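Local atomic coordinates of putative aspartate aminotransferase (Thermus thermophilus, PDB entry 1IUG), a protein that probably transfers amino groups between amino acids and 2-oxo acids as a pyridoxal 5'-phosphate-dependent class-V aminotransferase. Residues Y106-T111 and G314-K319; S130-G135 and V320-L325; L164-V169 and F280-A285. All coordinates share one frame; numbering follows the deposited sequence.

How the contacts relate
Each contact joins a segment that follows a strand of the seven-stranded sheet (100-105, 124-128 or 155-159) to a part of the five-stranded sheet or its loops. Along the chain, contact 3 is nested inside the loops closed by contact 1 and by contact 2, whereas the segments of contacts 1 and 2 alternate. Contact 2 lies in the middle: its centre is about 11 Å from that of contact 1 and about 10 Å from that of contact 3, and it touches both, while the centres of contacts 1 and 3 are about 19 Å apart. Contact 2 holds Arg322, predicted to bind substrate, and lies beside the cofactor, where Thr132 bonds O3 of the modified lysine.

Contact 1: Y106-T111 and G314-K319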
ATOM      1  N   TYR A 106      16.060  11.744  24.075  1.00 36.22           N
ATOM      2  CA  TYR A 106      15.948  13.182  24.254  1.00 35.46           C
ATOM      3  C   TYR A 106      14.525  13.475  24.685  1.00 34.82           C
ATOM      4  O   TYR A 106      13.602  12.737  24.342  1.00 36.05           O
ATOM      5  CB  TYR A 106      16.217  13.928  22.946  1.00 34.19           C
ATOM      6  CG  TYR A 106      17.635  13.836  22.461  1.00 33.08           C
ATOM      7  CD1 TYR A 106      18.046  12.772  21.668  1.00 32.21           C
ATOM      8  CD2 TYR A 106      18.569  14.815  22.795  1.00 32.42           C
ATOM      9  CE1 TYR A 106      19.350  12.679  21.217  1.00 33.05           C
ATOM     10  CE2 TYR A 106      19.874  14.735  22.350  1.00 31.46           C
ATOM     11  CZ  TYR A 106      20.259  13.664  21.558  1.00 32.23           C
ATOM     12  OH  TYR A 106      21.544  13.583  21.085  1.00 31.61           O
ATOM     13  N   PRO A 107      14.334  14.525  25.495  1.00 34.42           N
ATOM     14  CA  PRO A 107      12.980  14.870  25.937  1.00 34.97           C
ATOM     15  C   PRO A 107      12.144  15.237  24.708  1.00 36.06           C
ATOM     16  O   PRO A 107      12.647  15.890  23.788  1.00 36.08           O
ATOM     17  CB  PRO A 107      13.219  16.102  26.810  1.00 34.71           C
ATOM     18  CG  PRO A 107      14.584  15.851  27.377  1.00 35.86           C
ATOM     19  CD  PRO A 107      15.344  15.353  26.177  1.00 33.77           C
ATOM     20  N   TYR A 108      10.897  14.776  24.666  1.00 35.86           N
ATOM     21  CA  TYR A 108      10.017  15.091  23.545  1.00 36.56           C
ATOM     22  C   TYR A 108       9.957  16.608  23.384  1.00 35.14           C
ATOM     23  O   TYR A 108       9.656  17.333  24.333  1.00 35.02           O
ATOM     24  CB  TYR A 108       8.611  14.517  23.771  1.00 37.21           C
ATOM     25  CG  TYR A 108       8.428  13.081  23.308  1.00 37.63           C
ATOM     26  CD1 TYR A 108       7.255  12.684  22.663  1.00 39.16           C
ATOM     27  CD2 TYR A 108       9.416  12.117  23.524  1.00 39.16           C
ATOM     28  CE1 TYR A 108       7.066  11.365  22.247  1.00 39.45           C
ATOM     29  CE2 TYR A 108       9.236  10.790  23.110  1.00 38.87           C
ATOM     30  CZ  TYR A 108       8.058  10.424  22.475  1.00 39.61           C
ATOM     31  OH  TYR A 108       7.862   9.120  22.082  1.00 41.78           O
ATOM     32  N   GLY A 109      10.305  17.080  22.190  1.00 34.83           N
ATOM     33  CA  GLY A 109      10.311  18.506  21.918  1.00 34.24           C
ATOM     34  C   GLY A 109      11.718  18.969  21.584  1.00 35.10           C
ATOM     35  O   GLY A 109      11.912  20.031  20.988  1.00 33.22           O
ATOM     36  N   ASP A 110      12.701  18.161  21.978  1.00 35.64           N
ATOM     37  CA  ASP A 110      14.112  18.452  21.729  1.00 37.96           C
ATOM     38  C   ASP A 110      14.620  17.745  20.476  1.00 35.30           C
ATOM     39  O   ASP A 110      13.944  16.881  19.918  1.00 34.19           O
ATOM     40  CB  ASP A 110      14.971  18.026  22.927  1.00 42.13           C
ATOM     41  CG  ASP A 110      14.830  18.959  24.118  1.00 47.32           C
ATOM     42  OD1 ASP A 110      13.703  19.426  24.399  1.00 52.10           O
ATOM     43  OD2 ASP A 110      15.855  19.218  24.785  1.00 50.60           O
ATOM     44  N   THR A 111      15.808  18.141  20.033  1.00 33.79           N
ATOM     45  CA  THR A 111      16.448  17.550  18.861  1.00 35.15           C
ATOM     46  C   THR A 111      17.910  17.263  19.194  1.00 35.56           C
ATOM     47  O   THR A 111      18.489  17.893  20.081  1.00 36.64           O
ATOM     48  CB  THR A 111      16.381  18.483  17.622  1.00 34.11           C
ATOM     49  OG1 THR A 111      16.946  19.759  17.942  1.00 34.21           O
ATOM     50  CG2 THR A 111      14.944  18.663  17.156  1.00 34.05           C
ATOM     51  N   GLY A 314       2.601   9.038  23.338  1.00 48.86           N
ATOM     52  CA  GLY A 314       3.634   8.694  24.304  1.00 49.74           C
ATOM     53  C   GLY A 314       3.568   9.575  25.543  1.00 51.13           C
ATOM     54  O   GLY A 314       2.489   9.759  26.107  1.00 53.08           O
ATOM     55  N   PRO A 315       4.701  10.150  25.983  1.00 50.92           N
ATOM     56  CA  PRO A 315       4.787  11.023  27.162  1.00 50.72           C
ATOM     57  C   PRO A 315       3.924  12.285  27.074  1.00 51.16           C
ATOM     58  O   PRO A 315       3.622  12.908  28.095  1.00 51.00           O
ATOM     59  CB  PRO A 315       6.272  11.385  27.204  1.00 51.12           C
ATOM     60  CG  PRO A 315       6.927  10.178  26.619  1.00 51.96           C
ATOM     61  CD  PRO A 315       6.041   9.879  25.439  1.00 51.14           C
ATOM     62  N   LEU A 316       3.551  12.668  25.854  1.00 50.78           N
ATOM     63  CA  LEU A 316       2.734  13.860  25.635  1.00 50.05           C
ATOM     64  C   LEU A 316       1.238  13.559  25.553  1.00 50.45           C
ATOM     65  O   LEU A 316       0.421  14.463  25.359  1.00 50.75           O
ATOM     66  CB  LEU A 316       3.190  14.588  24.369  1.00 49.26           C
ATOM     67  CG  LEU A 316       4.638  15.077  24.336  1.00 47.67           C
ATOM     68  CD1 LEU A 316       4.892  15.799  23.028  1.00 47.61           C
ATOM     69  CD2 LEU A 316       4.910  16.000  25.514  1.00 47.89           C
ATOM     70  N   LYS A 317       0.888  12.283  25.701  1.00 51.21           N
ATOM     71  CA  LYS A 317      -0.502  11.829  25.657  1.00 51.75           C
ATOM     72  C   LYS A 317      -1.282  12.546  26.765  1.00 50.92           C
ATOM     73  O   LYS A 317      -0.933  12.456  27.944  1.00 49.86           O
ATOM     74  CB  LYS A 317      -0.535  10.307  25.863  1.00 53.89           C
ATOM     75  CG  LYS A 317      -1.728   9.549  25.277  1.00 56.15           C
ATOM     76  CD  LYS A 317      -3.066   9.996  25.846  1.00 59.69           C
ATOM     77  CE  LYS A 317      -4.243   9.211  25.254  1.00 61.55           C
ATOM     78  NZ  LYS A 317      -3.852   8.172  24.252  1.00 61.64           N
ATOM     79  N   GLY A 318      -2.307  13.294  26.366  1.00 49.82           N
ATOM     80  CA  GLY A 318      -3.118  14.027  27.322  1.00 48.99           C
ATOM     81  C   GLY A 318      -2.518  15.340  27.806  1.00 49.25           C
ATOM     82  O   GLY A 318      -3.163  16.076  28.555  1.00 49.83           O
ATOM     83  N   LYS A 319      -1.303  15.653  27.359  1.00 48.47           N
ATOM     84  CA  LYS A 319      -0.620  16.877  27.765  1.00 47.76           C
ATOM     85  C   LYS A 319      -0.586  17.983  26.703  1.00 45.76           C
ATOM     86  O   LYS A 319      -0.368  19.150  27.035  1.00 43.67           O
ATOM     87  CB  LYS A 319       0.827  16.566  28.177  1.00 50.33           C
ATOM     88  CG  LYS A 319       0.994  15.730  29.437  1.00 54.36           C
ATOM     89  CD  LYS A 319       0.376  16.424  30.646  1.00 57.72           C
ATOM     90  CE  LYS A 319       0.537  15.621  31.943  1.00 59.32           C
ATOM     91  NZ  LYS A 319       1.261  14.326  31.778  1.00 59.17           N
TER
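Tyr108 and Pro315 mark the closest approach of two irregular backbones, their CA atoms 7.5 Å apart, with a type II turn from Pro107 to Asp110 on one side and a short 3-10 segment at 315-316 on the other. No hydrogen bond crosses the gap, and the side chain of Tyr108 spans it. Its CG lies anti to the carbonyl carbon (chi1 -87°), and the ring reaches over to the 3-10 segment. Pro315 lays its CD over one ring face, 22° off the normal through the centroid, a CH-pi contact displaced toward the rim. Pro315 CD comes nearest to Tyr108 CZ, at 3.6 Å. Leu316 approaches differently: its CG is 3.9 Å from Tyr108 CD1, and its CD1 methyl lies in the ring plane at the edge. A proline suits the first position because its CD, bonded to the backbone nitrogen, is a rigid CH donor; a branched leucine suits the second, more buried one. Gly109, with phi 117°, takes the turn position where a side chain would meet the preceding carbonyl oxygen, and the turn is closed by the hydrogen bond from Asp110 N to Pro107 O (2.9 Å). Tyr108 also rests on Thr134. The join therefore depends on dispersion and CH-pi attraction, with the ring of one loop offering a face to Pro315 and an edge to the CD1 methyl of Leu316 in the other.

Contact 2: S130-G135 and V320-L325; sequences SETSTG and VFRLSL
Arg322 reaches from its strand to the backbone of Thr132 and Ser133; an arginine suits the place because its length and several N-H groups carry it to the loop's peptide oxygens. The chain bends at chi3 (-70°), and the guanidinium presents an edge to Thr132 O, which lies near its plane, and one face to Ser133 CA. Arg322 NH1 gives Thr132 O a weak bond of 2.9 Å, bent to 125° at the hydrogen. Arg322 CD lies 3.6 Å from Ser133 O. NH2 bonds Gly311 O at the end of neighbouring strand 307-311, holding the group from that strand as well as, weakly, from the loop. Within the loop, Ser133 OG donates to Glu131 OE2 (2.8 Å), meeting it from above the carboxylate plane. A leucine in place of Arg322 would probably cost Thr132 O and Gly311 O their guanidinium partner and remove the charge predicted to bind substrate. Thr132 OG1 bonds both Thr162 OG1 and O3 of the modified Lys185, placing this loop beside the cofactor. Strand 320-323 runs between strands 307-311 and 285-288; Phe321 and Leu323 pack against helices 295-303 and 331-348, while Arg322 points toward the loop that follows strand 130-131.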
ATOM      1  N   SER A 130      11.511  16.031  10.346  1.00 22.81           N
ATOM      2  CA  SER A 130      10.417  16.731  10.999  1.00 23.05           C
ATOM      3  C   SER A 130       9.679  15.729  11.888  1.00 23.50           C
ATOM      4  O   SER A 130       9.003  14.824  11.392  1.00 24.21           O
ATOM      5  CB  SER A 130       9.480  17.330   9.950  1.00 21.61           C
ATOM      6  OG  SER A 130       8.322  17.875  10.552  1.00 24.89           O
ATOM      7  N   GLU A 131       9.888  15.846  13.198  1.00 24.77           N
ATOM      8  CA  GLU A 131       9.252  14.961  14.172  1.00 25.42           C
ATOM      9  C   GLU A 131       7.840  15.488  14.402  1.00 26.21           C
ATOM     10  O   GLU A 131       7.593  16.313  15.288  1.00 26.96           O
ATOM     11  CB  GLU A 131      10.070  14.931  15.475  1.00 24.57           C
ATOM     12  CG  GLU A 131       9.504  14.036  16.580  1.00 27.01           C
ATOM     13  CD  GLU A 131       9.225  12.609  16.119  1.00 26.89           C
ATOM     14  OE1 GLU A 131      10.174  11.798  16.046  1.00 28.01           O
ATOM     15  OE2 GLU A 131       8.049  12.294  15.841  1.00 27.29           O
ATOM     16  N   THR A 132       6.916  15.003  13.580  1.00 25.42           N
ATOM     17  CA  THR A 132       5.519  15.423  13.615  1.00 23.81           C
ATOM     18  C   THR A 132       4.822  15.346  14.975  1.00 24.43           C
ATOM     19  O   THR A 132       3.955  16.177  15.281  1.00 24.79           O
ATOM     20  CB  THR A 132       4.697  14.640  12.581  1.00 23.34           C
ATOM     21  OG1 THR A 132       5.480  14.468  11.393  1.00 19.88           O
ATOM     22  CG2 THR A 132       3.433  15.406  12.229  1.00 21.01           C
ATOM     23  N   SER A 133       5.210  14.367  15.788  1.00 23.38           N
ATOM     24  CA  SER A 133       4.616  14.182  17.108  1.00 25.18           C
ATOM     25  C   SER A 133       4.919  15.331  18.065  1.00 26.45           C
ATOM     26  O   SER A 133       4.125  15.627  18.959  1.00 28.06           O
ATOM     27  CB  SER A 133       5.084  12.862  17.723  1.00 25.36           C
ATOM     28  OG  SER A 133       6.472  12.886  18.015  1.00 28.16           O
ATOM     29  N   THR A 134       6.049  16.001  17.861  1.00 27.19           N
ATOM     30  CA  THR A 134       6.425  17.105  18.740  1.00 27.91           C
ATOM     31  C   THR A 134       6.465  18.463  18.043  1.00 30.17           C
ATOM     32  O   THR A 134       6.376  19.506  18.700  1.00 31.39           O
ATOM     33  CB  THR A 134       7.795  16.849  19.391  1.00 26.57           C
ATOM     34  OG1 THR A 134       8.816  16.908  18.389  1.00 26.89           O
ATOM     35  CG2 THR A 134       7.821  15.472  20.053  1.00 24.28           C
ATOM     36  N   GLY A 135       6.576  18.442  16.717  1.00 30.97           N
ATOM     37  CA  GLY A 135       6.650  19.672  15.945  1.00 29.40           C
ATOM     38  C   GLY A 135       8.085  20.152  15.837  1.00 29.53           C
ATOM     39  O   GLY A 135       8.345  21.285  15.426  1.00 29.02           O
ATOM     40  N   VAL A 320      -0.780  17.623  25.434  1.00 43.43           N
ATOM     41  CA  VAL A 320      -0.717  18.603  24.342  1.00 42.20           C
ATOM     42  C   VAL A 320      -1.766  18.434  23.237  1.00 40.78           C
ATOM     43  O   VAL A 320      -2.528  17.465  23.227  1.00 41.31           O
ATOM     44  CB  VAL A 320       0.677  18.563  23.636  1.00 42.63           C
ATOM     45  CG1 VAL A 320       1.812  18.765  24.632  1.00 42.78           C
ATOM     46  CG2 VAL A 320       0.852  17.249  22.881  1.00 42.85           C
ATOM     47  N   PHE A 321      -1.797  19.403  22.320  1.00 38.72           N
ATOM     48  CA  PHE A 321      -2.700  19.359  21.177  1.00 36.23           C
ATOM     49  C   PHE A 321      -1.981  19.870  19.953  1.00 35.41           C
ATOM     50  O   PHE A 321      -1.016  20.629  20.087  1.00 34.22           O
ATOM     51  CB  PHE A 321      -4.002  20.107  21.424  1.00 33.74           C
ATOM     52  CG  PHE A 321      -3.930  21.594  21.432  1.00 33.66           C
ATOM     53  CD1 PHE A 321      -4.324  22.340  20.328  1.00 32.69           C
ATOM     54  CD2 PHE A 321      -3.527  22.264  22.581  1.00 34.48           C
ATOM     55  CE1 PHE A 321      -4.323  23.730  20.368  1.00 34.32           C
ATOM     56  CE2 PHE A 321      -3.522  23.654  22.634  1.00 34.36           C
ATOM     57  CZ  PHE A 321      -3.921  24.388  21.525  1.00 35.22           C
ATOM     58  N   ARG A 322      -2.408  19.489  18.755  1.00 34.13           N
ATOM     59  CA  ARG A 322      -1.719  19.936  17.573  1.00 33.34           C
ATOM     60  C   ARG A 322      -2.624  20.328  16.475  1.00 31.94           C
ATOM     61  O   ARG A 322      -3.695  19.779  16.238  1.00 30.49           O
ATOM     62  CB  ARG A 322      -0.724  18.892  17.099  1.00 32.73           C
ATOM     63  CG  ARG A 322       0.406  18.685  18.100  1.00 34.50           C
ATOM     64  CD  ARG A 322       1.263  17.511  17.711  1.00 36.66           C
ATOM     65  NE  ARG A 322       0.528  16.275  17.904  1.00 36.85           N
ATOM     66  CZ  ARG A 322       0.557  15.249  17.039  1.00 35.53           C
ATOM     67  NH1 ARG A 322       1.299  15.326  15.949  1.00 34.77           N
ATOM     68  NH2 ARG A 322      -0.166  14.167  17.289  1.00 36.09           N
ATOM     69  N   LEU A 323      -2.118  21.342  15.832  1.00 32.14           N
ATOM     70  CA  LEU A 323      -2.774  22.012  14.754  1.00 32.48           C
ATOM     71  C   LEU A 323      -1.906  22.030  13.532  1.00 32.64           C
ATOM     72  O   LEU A 323      -0.695  22.208  13.616  1.00 34.10           O
ATOM     73  CB  LEU A 323      -3.142  23.440  15.157  1.00 35.09           C
ATOM     74  CG  LEU A 323      -4.176  23.610  16.277  1.00 37.61           C
ATOM     75  CD1 LEU A 323      -4.355  25.084  16.615  1.00 39.10           C
ATOM     76  CD2 LEU A 323      -5.508  22.982  15.896  1.00 39.00           C
ATOM     77  N   SER A 324      -2.510  21.830  12.362  1.00 30.45           N
ATOM     78  CA  SER A 324      -1.746  21.850  11.117  1.00 27.98           C
ATOM     79  C   SER A 324      -2.493  22.341   9.879  1.00 27.63           C
ATOM     80  O   SER A 324      -3.590  21.870   9.560  1.00 25.67           O
ATOM     81  CB  SER A 324      -1.168  20.463  10.837  1.00 25.68           C
ATOM     82  OG  SER A 324      -0.370  20.471   9.666  1.00 26.03           O
ATOM     83  N   LEU A 325      -1.863  23.275   9.171  1.00 25.87           N
ATOM     84  CA  LEU A 325      -2.409  23.838   7.942  1.00 26.07           C
ATOM     85  C   LEU A 325      -1.611  23.300   6.758  1.00 26.69           C
ATOM     86  O   LEU A 325      -1.551  23.925   5.700  1.00 27.61           O
ATOM     87  CB  LEU A 325      -2.335  25.365   7.977  1.00 24.83           C
ATOM     88  CG  LEU A 325      -3.411  26.049   8.821  1.00 27.16           C
ATOM     89  CD1 LEU A 325      -3.079  27.514   9.056  1.00 26.10           C
ATOM     90  CD2 LEU A 325      -4.749  25.896   8.118  1.00 26.29           C
TER

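Contact 3: L164-V169 and F280-A285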
ATOM      1  N   LEU A 164       9.111  16.979   3.252  1.00 22.01           N
ATOM      2  CA  LEU A 164       9.010  17.037   1.794  1.00 23.35           C
ATOM      3  C   LEU A 164       7.833  17.922   1.385  1.00 23.20           C
ATOM      4  O   LEU A 164       6.694  17.648   1.755  1.00 22.03           O
ATOM      5  CB  LEU A 164       8.821  15.637   1.198  1.00 21.53           C
ATOM      6  CG  LEU A 164       8.762  15.571  -0.336  1.00 22.49           C
ATOM      7  CD1 LEU A 164      10.124  15.903  -0.923  1.00 21.72           C
ATOM      8  CD2 LEU A 164       8.312  14.199  -0.795  1.00 21.39           C
ATOM      9  N   LEU A 165       8.128  18.983   0.631  1.00 23.79           N
ATOM     10  CA  LEU A 165       7.127  19.945   0.146  1.00 25.51           C
ATOM     11  C   LEU A 165       6.519  20.809   1.256  1.00 26.82           C
ATOM     12  O   LEU A 165       5.507  21.484   1.060  1.00 27.18           O
ATOM     13  CB  LEU A 165       6.015  19.237  -0.637  1.00 26.66           C
ATOM     14  CG  LEU A 165       5.817  19.727  -2.073  1.00 28.14           C
ATOM     15  CD1 LEU A 165       7.022  19.350  -2.911  1.00 28.14           C
ATOM     16  CD2 LEU A 165       4.552  19.131  -2.663  1.00 28.93           C
ATOM     17  N   VAL A 166       7.151  20.781   2.422  1.00 26.06           N
ATOM     18  CA  VAL A 166       6.702  21.560   3.566  1.00 27.42           C
ATOM     19  C   VAL A 166       7.829  22.530   3.906  1.00 27.42           C
ATOM     20  O   VAL A 166       7.595  23.709   4.147  1.00 29.53           O
ATOM     21  CB  VAL A 166       6.396  20.641   4.772  1.00 26.31           C
ATOM     22  CG1 VAL A 166       5.988  21.459   5.974  1.00 27.66           C
ATOM     23  CG2 VAL A 166       5.291  19.669   4.411  1.00 25.30           C
ATOM     24  N   GLY A 167       9.053  22.015   3.871  1.00 28.04           N
ATOM     25  CA  GLY A 167      10.238  22.805   4.146  1.00 29.31           C
ATOM     26  C   GLY A 167      11.321  22.434   3.147  1.00 30.15           C
ATOM     27  O   GLY A 167      11.108  21.584   2.277  1.00 28.21           O
ATOM     28  N   GLU A 168      12.475  23.084   3.252  1.00 31.80           N
ATOM     29  CA  GLU A 168      13.598  22.817   2.360  1.00 34.10           C
ATOM     30  C   GLU A 168      14.192  21.443   2.623  1.00 34.11           C
ATOM     31  O   GLU A 168      14.436  21.072   3.775  1.00 34.29           O
ATOM     32  CB  GLU A 168      14.691  23.873   2.540  1.00 39.05           C
ATOM     33  CG  GLU A 168      14.366  25.236   1.940  1.00 47.89           C
ATOM     34  CD  GLU A 168      14.388  25.242   0.416  1.00 52.82           C
ATOM     35  OE1 GLU A 168      13.810  26.178  -0.178  1.00 56.21           O
ATOM     36  OE2 GLU A 168      14.992  24.326  -0.191  1.00 55.75           O
ATOM     37  N   VAL A 169      14.413  20.690   1.549  1.00 31.69           N
ATOM     38  CA  VAL A 169      14.995  19.356   1.642  1.00 31.37           C
ATOM     39  C   VAL A 169      15.946  19.089   0.473  1.00 31.87           C
ATOM     40  O   VAL A 169      15.858  19.723  -0.581  1.00 32.03           O
ATOM     41  CB  VAL A 169      13.907  18.230   1.649  1.00 32.27           C
ATOM     42  CG1 VAL A 169      13.008  18.345   2.873  1.00 31.07           C
ATOM     43  CG2 VAL A 169      13.081  18.267   0.365  1.00 30.19           C
ATOM     44  N   PHE A 280      11.339  24.856  15.275  1.00 40.17           N
ATOM     45  CA  PHE A 280      10.022  24.721  14.678  1.00 40.03           C
ATOM     46  C   PHE A 280       9.943  24.192  13.255  1.00 38.21           C
ATOM     47  O   PHE A 280      10.586  24.711  12.344  1.00 39.13           O
ATOM     48  CB  PHE A 280       9.271  26.051  14.782  1.00 42.12           C
ATOM     49  CG  PHE A 280       9.211  26.597  16.179  1.00 45.37           C
ATOM     50  CD1 PHE A 280      10.291  27.301  16.710  1.00 47.21           C
ATOM     51  CD2 PHE A 280       8.094  26.383  16.975  1.00 46.03           C
ATOM     52  CE1 PHE A 280      10.258  27.779  18.020  1.00 48.78           C
ATOM     53  CE2 PHE A 280       8.047  26.856  18.283  1.00 47.66           C
ATOM     54  CZ  PHE A 280       9.131  27.554  18.808  1.00 49.13           C
ATOM     55  N   SER A 281       9.158  23.132  13.092  1.00 35.33           N
ATOM     56  CA  SER A 281       8.913  22.528  11.791  1.00 32.39           C
ATOM     57  C   SER A 281       7.653  23.202  11.254  1.00 30.48           C
ATOM     58  O   SER A 281       6.705  23.435  12.004  1.00 31.04           O
ATOM     59  CB  SER A 281       8.656  21.030  11.938  1.00 33.36           C
ATOM     60  OG  SER A 281       8.195  20.480  10.718  1.00 33.70           O
ATOM     61  N   PRO A 282       7.630  23.533   9.955  1.00 28.16           N
ATOM     62  CA  PRO A 282       6.462  24.183   9.350  1.00 27.22           C
ATOM     63  C   PRO A 282       5.277  23.227   9.149  1.00 26.35           C
ATOM     64  O   PRO A 282       4.208  23.646   8.717  1.00 26.55           O
ATOM     65  CB  PRO A 282       6.994  24.659   7.992  1.00 27.85           C
ATOM     66  CG  PRO A 282       8.508  24.597   8.124  1.00 28.61           C
ATOM     67  CD  PRO A 282       8.718  23.392   8.973  1.00 28.20           C
ATOM     68  N   ALA A 283       5.472  21.949   9.465  1.00 25.54           N
ATOM     69  CA  ALA A 283       4.437  20.931   9.277  1.00 24.67           C
ATOM     70  C   ALA A 283       3.310  20.904  10.300  1.00 25.13           C
ATOM     71  O   ALA A 283       2.207  20.446   9.994  1.00 24.54           O
ATOM     72  CB  ALA A 283       5.079  19.550   9.196  1.00 22.24           C
ATOM     73  N   VAL A 284       3.574  21.386  11.509  1.00 25.38           N
ATOM     74  CA  VAL A 284       2.562  21.351  12.560  1.00 26.06           C
ATOM     75  C   VAL A 284       2.900  22.306  13.700  1.00 28.27           C
ATOM     76  O   VAL A 284       4.061  22.677  13.884  1.00 29.02           O
ATOM     77  CB  VAL A 284       2.437  19.892  13.114  1.00 26.79           C
ATOM     78  CG1 VAL A 284       3.778  19.411  13.642  1.00 27.85           C
ATOM     79  CG2 VAL A 284       1.363  19.789  14.191  1.00 26.18           C
ATOM     80  N   ALA A 285       1.868  22.761  14.409  1.00 30.10           N
ATOM     81  CA  ALA A 285       2.029  23.647  15.561  1.00 29.95           C
ATOM     82  C   ALA A 285       1.593  22.858  16.796  1.00 32.05           C
ATOM     83  O   ALA A 285       0.428  22.464  16.916  1.00 32.96           O
ATOM     84  CB  ALA A 285       1.177  24.903  15.401  1.00 28.63           C
TER
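Val166 and Pro282 carry most of this buried contact, with Ala283 adding a smaller share. The valine projects toward the other loop and touches it with one branch: CG1, placed opposite the backbone nitrogen (chi1 178°), rests on the peptide joining Pro282 to Ala283. Val166 CG1 lies 3.6 Å from Ala283 N. To the side chains the spacing is even, since Val166 CG1 is 3.9 Å from both Pro282 CB and Ala283 CB. One methyl is thus seated against the corner of a turn. The corner is the type I turn from Ser281 to Val284. Proline suits its second position, where phi of -74° is close to what its ring imposes, and the small alanine that follows lets the methyl come near the backbone. Ser281 OG accepts a weak, long bond of 3.3 Å from Ala283 N, the same nitrogen that CG1 covers. No hydrogen bond joins the two segments, and apolar packing makes the contact between them. Around it, Val166 also rests on Met326 and Ala283 on Thr162, while polar links tie the turn to contact 2: Ser281 OG to Ser130 OG, and Ala283 O to Ser324 OG. The packing joins the connection between strands 155-159 and 178-182 of the large seven-stranded sheet domain to the turn leading into strand 285-288 of the smaller domain, consistent with the fold type I architecture of class-V aminotransferases.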